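PDB 3OIS: cysteine protease, which binds the nucleotide uridine diphosphate and, as a papain-family cysteine peptidase, probably cleaves peptide bonds. Local coordinates for residues D44-P58 / S185-A199. Residues are numbered along the deposited sequence; the frame is centred on the assembly and turned at random.
With UDP (uridine-5'-diphosphate), chain E.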
loop_
_atom_site.group_PDB
_atom_site.type_symbol
_atom_site.label_atom_id
_atom_site.label_comp_id
_atom_site.label_asym_id
_atom_site.label_seq_id
_atom_site.Cartn_x
_atom_site.Cartn_y
_atom_site.Cartn_z
ATOM N N ASP A 44 -3.316 0.864 -19.132
ATOM C CA ASP A 44 -3.430 1.543 -17.818
ATOM C C ASP A 44 -3.800 3.041 -17.982
ATOM O O ASP A 44 -3.180 3.789 -18.744
ATOM C CB ASP A 44 -2.133 1.471 -17.040
ATOM C CG ASP A 44 -1.847 0.075 -16.432
ATOM O OD1 ASP A 44 -2.691 -0.774 -16.476
ATOM O OD2 ASP A 44 -0.723 -0.122 -15.967
ATOM N N PHE A 45 -4.839 3.459 -17.273
ATOM C CA PHE A 45 -5.362 4.810 -17.359
ATOM C C PHE A 45 -4.290 5.688 -16.770
ATOM O O PHE A 45 -3.588 5.294 -15.803
ATOM C CB PHE A 45 -6.648 4.980 -16.493
ATOM C CG PHE A 45 -7.874 4.263 -17.021
ATOM C CD1 PHE A 45 -7.821 3.376 -18.118
ATOM C CD2 PHE A 45 -9.137 4.553 -16.471
ATOM C CE1 PHE A 45 -8.959 2.718 -18.558
ATOM C CE2 PHE A 45 -10.308 3.910 -16.877
ATOM C CZ PHE A 45 -10.247 3.012 -17.970
ATOM N N SER A 46 -4.200 6.908 -17.313
ATOM C CA SER A 46 -3.285 7.948 -16.800
ATOM C C SER A 46 -4.055 8.933 -15.946
ATOM O O SER A 46 -5.093 9.446 -16.363
ATOM C CB SER A 46 -2.677 8.764 -17.911
ATOM O OG SER A 46 -1.958 7.921 -18.720
ATOM N N TYR A 47 -3.562 9.164 -14.732
ATOM C CA TYR A 47 -4.133 10.221 -13.874
ATOM C C TYR A 47 -3.676 11.579 -14.443
ATOM O O TYR A 47 -2.493 11.829 -14.591
ATOM C CB TYR A 47 -3.676 9.991 -12.414
ATOM C CG TYR A 47 -4.159 11.077 -11.477
ATOM C CD1 TYR A 47 -5.410 10.956 -10.890
ATOM C CD2 TYR A 47 -3.402 12.245 -11.246
ATOM C CE1 TYR A 47 -5.898 11.932 -10.002
ATOM C CE2 TYR A 47 -3.933 13.277 -10.352
ATOM C CZ TYR A 47 -5.131 13.055 -9.767
ATOM O OH TYR A 47 -5.628 13.995 -8.946
ATOM N N THR A 48 -4.602 12.447 -14.838
ATOM C CA THR A 48 -4.168 13.641 -15.520
ATOM C C THR A 48 -4.558 14.797 -14.653
ATOM O O THR A 48 -5.707 15.152 -14.624
ATOM C CB THR A 48 -4.853 13.761 -16.923
ATOM O OG1 THR A 48 -4.520 12.584 -17.681
ATOM C CG2 THR A 48 -4.327 15.038 -17.694
ATOM N N PRO A 49 -3.595 15.375 -13.927
ATOM C CA PRO A 49 -3.927 16.466 -13.031
ATOM C C PRO A 49 -4.308 17.683 -13.874
ATOM O O PRO A 49 -3.783 17.835 -14.999
ATOM C CB PRO A 49 -2.597 16.791 -12.328
ATOM C CG PRO A 49 -1.700 15.587 -12.543
ATOM C CD PRO A 49 -2.140 15.115 -13.951
ATOM N N GLU A 50 -5.224 18.471 -13.358
ATOM C CA GLU A 50 -5.589 19.768 -13.973
ATOM C C GLU A 50 -4.372 20.666 -14.093
ATOM O O GLU A 50 -3.620 20.842 -13.115
ATOM C CB GLU A 50 -6.657 20.464 -13.131
ATOM C CG GLU A 50 -8.061 20.006 -13.434
ATOM C CD GLU A 50 -8.398 20.151 -14.900
ATOM O OE1 GLU A 50 -7.965 21.150 -15.516
ATOM O OE2 GLU A 50 -9.086 19.255 -15.433
ATOM N N LYS A 51 -4.133 21.219 -15.283
ATOM C CA LYS A 51 -2.985 22.117 -15.421
ATOM C C LYS A 51 -3.036 23.278 -14.438
ATOM O O LYS A 51 -1.964 23.770 -14.009
ATOM C CB LYS A 51 -2.785 22.635 -16.849
ATOM C CG LYS A 51 -1.798 21.784 -17.659
ATOM C CD LYS A 51 -1.784 22.226 -19.092
ATOM C CE LYS A 51 -1.514 21.036 -20.042
ATOM N NZ LYS A 51 -2.723 20.181 -20.369
ATOM N N SER A 52 -4.233 23.721 -14.059
ATOM C CA SER A 52 -4.321 24.840 -13.095
ATOM C C SER A 52 -3.803 24.508 -11.706
ATOM O O SER A 52 -3.277 25.387 -10.989
ATOM C CB SER A 52 -5.746 25.463 -13.008
ATOM O OG SER A 52 -6.760 24.497 -12.759
ATOM N N VAL A 53 -3.939 23.234 -11.360
ATOM C CA VAL A 53 -3.504 22.730 -10.063
ATOM C C VAL A 53 -1.993 22.625 -10.048
ATOM O O VAL A 53 -1.333 23.147 -9.140
ATOM C CB VAL A 53 -4.153 21.365 -9.830
ATOM C CG1 VAL A 53 -3.602 20.741 -8.564
ATOM C CG2 VAL A 53 -5.619 21.524 -9.727
ATOM N N ILE A 54 -1.445 22.023 -11.094
ATOM C CA ILE A 54 0.035 21.927 -11.236
ATOM C C ILE A 54 0.725 23.280 -11.218
ATOM O O ILE A 54 1.827 23.471 -10.623
ATOM C CB ILE A 54 0.425 21.115 -12.506
ATOM C CG1 ILE A 54 0.125 19.616 -12.313
ATOM C CG2 ILE A 54 1.964 21.299 -12.890
ATOM C CD1 ILE A 54 0.051 18.886 -13.721
ATOM N N ALA A 55 0.086 24.240 -11.869
ATOM C CA ALA A 55 0.657 25.597 -11.919
ATOM C C ALA A 55 0.696 26.293 -10.582
ATOM O O ALA A 55 1.503 27.217 -10.418
ATOM C CB ALA A 55 -0.111 26.488 -12.932
ATOM N N ALA A 56 -0.170 25.862 -9.657
ATOM C CA ALA A 56 -0.360 26.536 -8.394
ATOM C C ALA A 56 -0.384 25.581 -7.199
ATOM O O ALA A 56 -1.339 25.553 -6.423
ATOM C CB ALA A 56 -1.659 27.387 -8.423
ATOM N N LEU A 57 0.697 24.816 -7.047
ATOM C CA LEU A 57 0.793 23.858 -5.932
ATOM C C LEU A 57 1.103 24.534 -4.621
ATOM O O LEU A 57 1.981 25.406 -4.547
ATOM C CB LEU A 57 1.898 22.798 -6.225
ATOM C CG LEU A 57 1.664 21.978 -7.463
ATOM C CD1 LEU A 57 2.925 21.233 -7.957
ATOM C CD2 LEU A 57 0.502 21.013 -7.192
ATOM N N PRO A 58 0.392 24.142 -3.555
ATOM C CA PRO A 58 0.699 24.694 -2.245
ATOM C C PRO A 58 2.025 24.165 -1.729
ATOM O O PRO A 58 2.544 23.121 -2.237
ATOM C CB PRO A 58 -0.440 24.190 -1.385
ATOM C CG PRO A 58 -0.769 22.883 -1.984
ATOM C CD PRO A 58 -0.613 23.078 -3.487
ATOM N N SER A 185 -6.217 4.804 -11.822
ATOM C CA SER A 185 -5.272 5.350 -12.807
ATOM C C SER A 185 -3.894 5.516 -12.224
ATOM O O SER A 185 -3.713 5.753 -11.008
ATOM C CB SER A 185 -5.730 6.683 -13.395
ATOM O OG SER A 185 -6.014 7.672 -12.395
ATOM N N ARG A 186 -2.880 5.417 -13.087
ATOM C CA ARG A 186 -1.503 5.663 -12.660
ATOM C C ARG A 186 -1.080 7.111 -12.637
ATOM O O ARG A 186 -1.283 7.865 -13.632
ATOM C CB ARG A 186 -0.476 5.036 -13.657
ATOM C CG ARG A 186 -0.457 3.630 -13.619
ATOM C CD ARG A 186 0.755 3.144 -14.403
ATOM N NE ARG A 186 0.728 1.699 -14.371
ATOM C CZ ARG A 186 1.459 0.954 -13.505
ATOM N NH1 ARG A 186 2.309 1.561 -12.649
ATOM N NH2 ARG A 186 1.345 -0.383 -13.556
ATOM N N VAL A 187 -0.402 7.486 -11.581
ATOM C CA VAL A 187 0.219 8.811 -11.472
ATOM C C VAL A 187 1.622 8.761 -11.954
ATOM O O VAL A 187 2.375 7.830 -11.631
ATOM C CB VAL A 187 0.249 9.409 -10.032
ATOM C CG1 VAL A 187 0.658 10.887 -10.123
ATOM C CG2 VAL A 187 -1.106 9.352 -9.297
ATOM N N ALA A 188 1.981 9.754 -12.782
ATOM C CA ALA A 188 3.313 9.855 -13.325
ATOM C C ALA A 188 4.290 10.051 -12.229
ATOM O O ALA A 188 4.036 10.749 -11.224
ATOM C CB ALA A 188 3.408 11.035 -14.292
ATOM N N GLN A 189 5.434 9.418 -12.378
ATOM C CA GLN A 189 6.435 9.572 -11.321
ATOM C C GLN A 189 7.193 10.878 -11.561
ATOM O O GLN A 189 8.360 10.925 -12.069
ATOM C CB GLN A 189 7.359 8.343 -11.315
ATOM C CG GLN A 189 8.461 8.453 -10.337
ATOM C CD GLN A 189 9.194 7.125 -10.188
ATOM O OE1 GLN A 189 9.165 6.288 -11.103
ATOM N NE2 GLN A 189 9.787 6.901 -9.034
ATOM N N ASP A 190 6.558 11.950 -11.119
ATOM C CA ASP A 190 6.996 13.296 -11.415
ATOM C C ASP A 190 6.538 13.986 -10.168
ATOM O O ASP A 190 5.386 13.867 -9.845
ATOM C CB ASP A 190 6.237 13.796 -12.679
ATOM C CG ASP A 190 6.414 15.253 -12.919
ATOM O OD1 ASP A 190 6.132 16.039 -12.053
ATOM O OD2 ASP A 190 6.836 15.681 -14.014
ATOM N N ILE A 191 7.425 14.725 -9.496
ATOM C CA ILE A 191 7.090 15.293 -8.161
ATOM C C ILE A 191 5.846 16.205 -8.241
ATOM O O ILE A 191 4.961 16.166 -7.375
ATOM C CB ILE A 191 8.292 15.994 -7.550
ATOM C CG1 ILE A 191 9.260 14.956 -7.024
ATOM C CG2 ILE A 191 7.918 16.898 -6.387
ATOM C CD1 ILE A 191 10.641 15.574 -6.915
ATOM N N ASP A 192 5.738 16.981 -9.312
ATOM C CA ASP A 192 4.601 17.914 -9.391
ATOM C C ASP A 192 3.277 17.172 -9.622
ATOM O O ASP A 192 2.192 17.631 -9.222
ATOM C CB ASP A 192 4.860 18.896 -10.547
ATOM C CG ASP A 192 5.920 19.935 -10.222
ATOM O OD1 ASP A 192 6.350 20.143 -9.056
ATOM O OD2 ASP A 192 6.259 20.629 -11.188
ATOM N N HIS A 193 3.338 16.025 -10.265
ATOM C CA HIS A 193 2.130 15.222 -10.445
ATOM C C HIS A 193 1.713 14.551 -9.139
ATOM O O HIS A 193 0.545 14.536 -8.834
ATOM C CB HIS A 193 2.308 14.180 -11.507
ATOM C CG HIS A 193 2.258 14.742 -12.884
ATOM N ND1 HIS A 193 1.376 14.284 -13.837
ATOM C CD2 HIS A 193 2.954 15.757 -13.458
ATOM C CE1 HIS A 193 1.534 14.982 -14.946
ATOM N NE2 HIS A 193 2.491 15.875 -14.748
ATOM N N LEU A 194 2.690 14.040 -8.379
ATOM C CA LEU A 194 2.402 13.492 -7.049
ATOM C C LEU A 194 1.867 14.605 -6.146
ATOM O O LEU A 194 0.955 14.369 -5.358
ATOM C CB LEU A 194 3.624 12.856 -6.381
ATOM C CG LEU A 194 4.324 11.800 -7.280
ATOM C CD1 LEU A 194 5.643 11.214 -6.560
ATOM C CD2 LEU A 194 3.342 10.686 -7.577
ATOM N N LYS A 195 2.448 15.791 -6.259
ATOM C CA LYS A 195 1.950 16.872 -5.377
ATOM C C LYS A 195 0.527 17.261 -5.806
ATOM O O LYS A 195 -0.332 17.518 -4.948
ATOM C CB LYS A 195 2.875 18.098 -5.350
ATOM C CG LYS A 195 4.282 17.960 -4.725
ATOM C CD LYS A 195 5.071 19.291 -5.013
ATOM C CE LYS A 195 6.325 19.311 -4.193
ATOM N NZ LYS A 195 7.088 20.584 -4.474
ATOM N N ALA A 196 0.269 17.342 -7.112
ATOM C CA ALA A 196 -1.039 17.791 -7.606
ATOM C C ALA A 196 -2.116 16.814 -7.172
ATOM O O ALA A 196 -3.253 17.226 -6.839
ATOM C CB ALA A 196 -1.036 17.868 -9.074
ATOM N N CYS A 197 -1.769 15.515 -7.189
ATOM C CA CYS A 197 -2.722 14.491 -6.727
ATOM C C CYS A 197 -3.134 14.791 -5.258
ATOM O O CYS A 197 -4.330 14.830 -4.904
ATOM C CB CYS A 197 -2.055 13.094 -6.833
ATOM S SG CYS A 197 -3.173 11.725 -6.543
ATOM N N LEU A 198 -2.112 14.983 -4.408
ATOM C CA LEU A 198 -2.384 15.232 -2.995
ATOM C C LEU A 198 -3.100 16.601 -2.796
ATOM O O LEU A 198 -3.929 16.739 -1.877
ATOM C CB LEU A 198 -1.059 15.193 -2.231
ATOM C CG LEU A 198 -0.401 13.792 -2.181
ATOM C CD1 LEU A 198 1.109 14.010 -1.790
ATOM C CD2 LEU A 198 -1.159 12.849 -1.213
ATOM N N ALA A 199 -2.695 17.569 -3.604
ATOM C CA ALA A 199 -3.296 18.913 -3.523
ATOM C C ALA A 199 -4.814 18.989 -3.719
ATOM O O ALA A 199 -5.491 19.921 -3.149
ATOM C CB ALA A 199 -2.619 19.852 -4.467
HETATM N N1 UDP E . -7.982 -0.156 -16.558
HETATM C C2 UDP E . -7.468 0.884 -15.834
HETATM N N3 UDP E . -8.325 1.581 -14.991
HETATM C C4 UDP E . -9.634 1.243 -14.877
HETATM C C5 UDP E . -10.186 0.203 -15.648
HETATM C C6 UDP E . -9.284 -0.556 -16.407
HETATM O O2 UDP E . -6.323 1.208 -15.883
HETATM O O4 UDP E . -10.353 2.001 -14.149
HETATM C "C1'" UDP E . -7.040 -0.791 -17.545
HETATM C "C2'" UDP E . -5.986 -1.677 -16.916
HETATM O "O2'" UDP E . -4.880 -1.626 -17.814
HETATM C "C3'" UDP E . -6.677 -2.978 -17.036
HETATM C "C4'" UDP E . -7.308 -2.888 -18.444
HETATM O "O4'" UDP E . -7.771 -1.524 -18.537
HETATM O "O3'" UDP E . -5.669 -3.985 -17.033
HETATM C "C5'" UDP E . -8.414 -3.926 -18.606
HETATM O "O5'" UDP E . -9.422 -3.607 -17.649
HETATM P PA UDP E . -10.857 -4.137 -17.695
HETATM O O1A UDP E . -11.581 -4.007 -16.410
HETATM O O2A UDP E . -11.580 -3.625 -18.892
HETATM O O3A UDP E . -10.505 -5.707 -17.947
HETATM P PB UDP E . -11.340 -7.089 -17.862
HETATM O O1B UDP E . -11.135 -7.781 -19.130
HETATM O O2B UDP E . -10.795 -7.742 -16.701
HETATM O O3B UDP E . -12.807 -6.879 -17.641
HETATM O O HOH W 1 -4.670 16.555 -9.365
HETATM O O HOH W 2 0.114 11.712 -13.937
HETATM O O HOH W 3 4.819 22.954 -3.812
#
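Ser185, small enough to let segment 44-58 lie close, sets its CB 3.7 Å from Phe45 CB. At Arg186 the backbones join in a single bridge: its N donates to Phe45 O and its O accepts from Tyr47 N, 2.8 Å away. The extended Arg186 side chain brings NE and NH2 side-on to one oxygen, Asp44 OD2, with NE 2.8 Å from it; Asp38 and Asp282 also form salt bridges with the guanidinium. Asp44 OD1 accepts from O2' of UDP and is also bridged by Arg127, while Phe45 N holds uracil O2 and the uracil lies over one face of the Phe45 ring, N3 above its centre. Further along, one water links Ala188 N, His193 ND1 and Tyr47 O. The His193 ring carries Ile54 CD1 over one face, 4.3 Å from its centroid, a CH-pi contact. Ala196, with only a methyl, admits Pro49, Val53, Ile54 and Leu57 against helix 191-199. Tyr47 CG lies anti to its backbone N (chi1 177°), which carries the ring to Cys197, whose SG stands over one face, 4.4 Å from the centroid. Ala199 CB meets Pro58 CD. Chemically, an apolar helix packing gives way to a polar end, where Arg186 probably steadies the carboxylate that binds the UDP ribose.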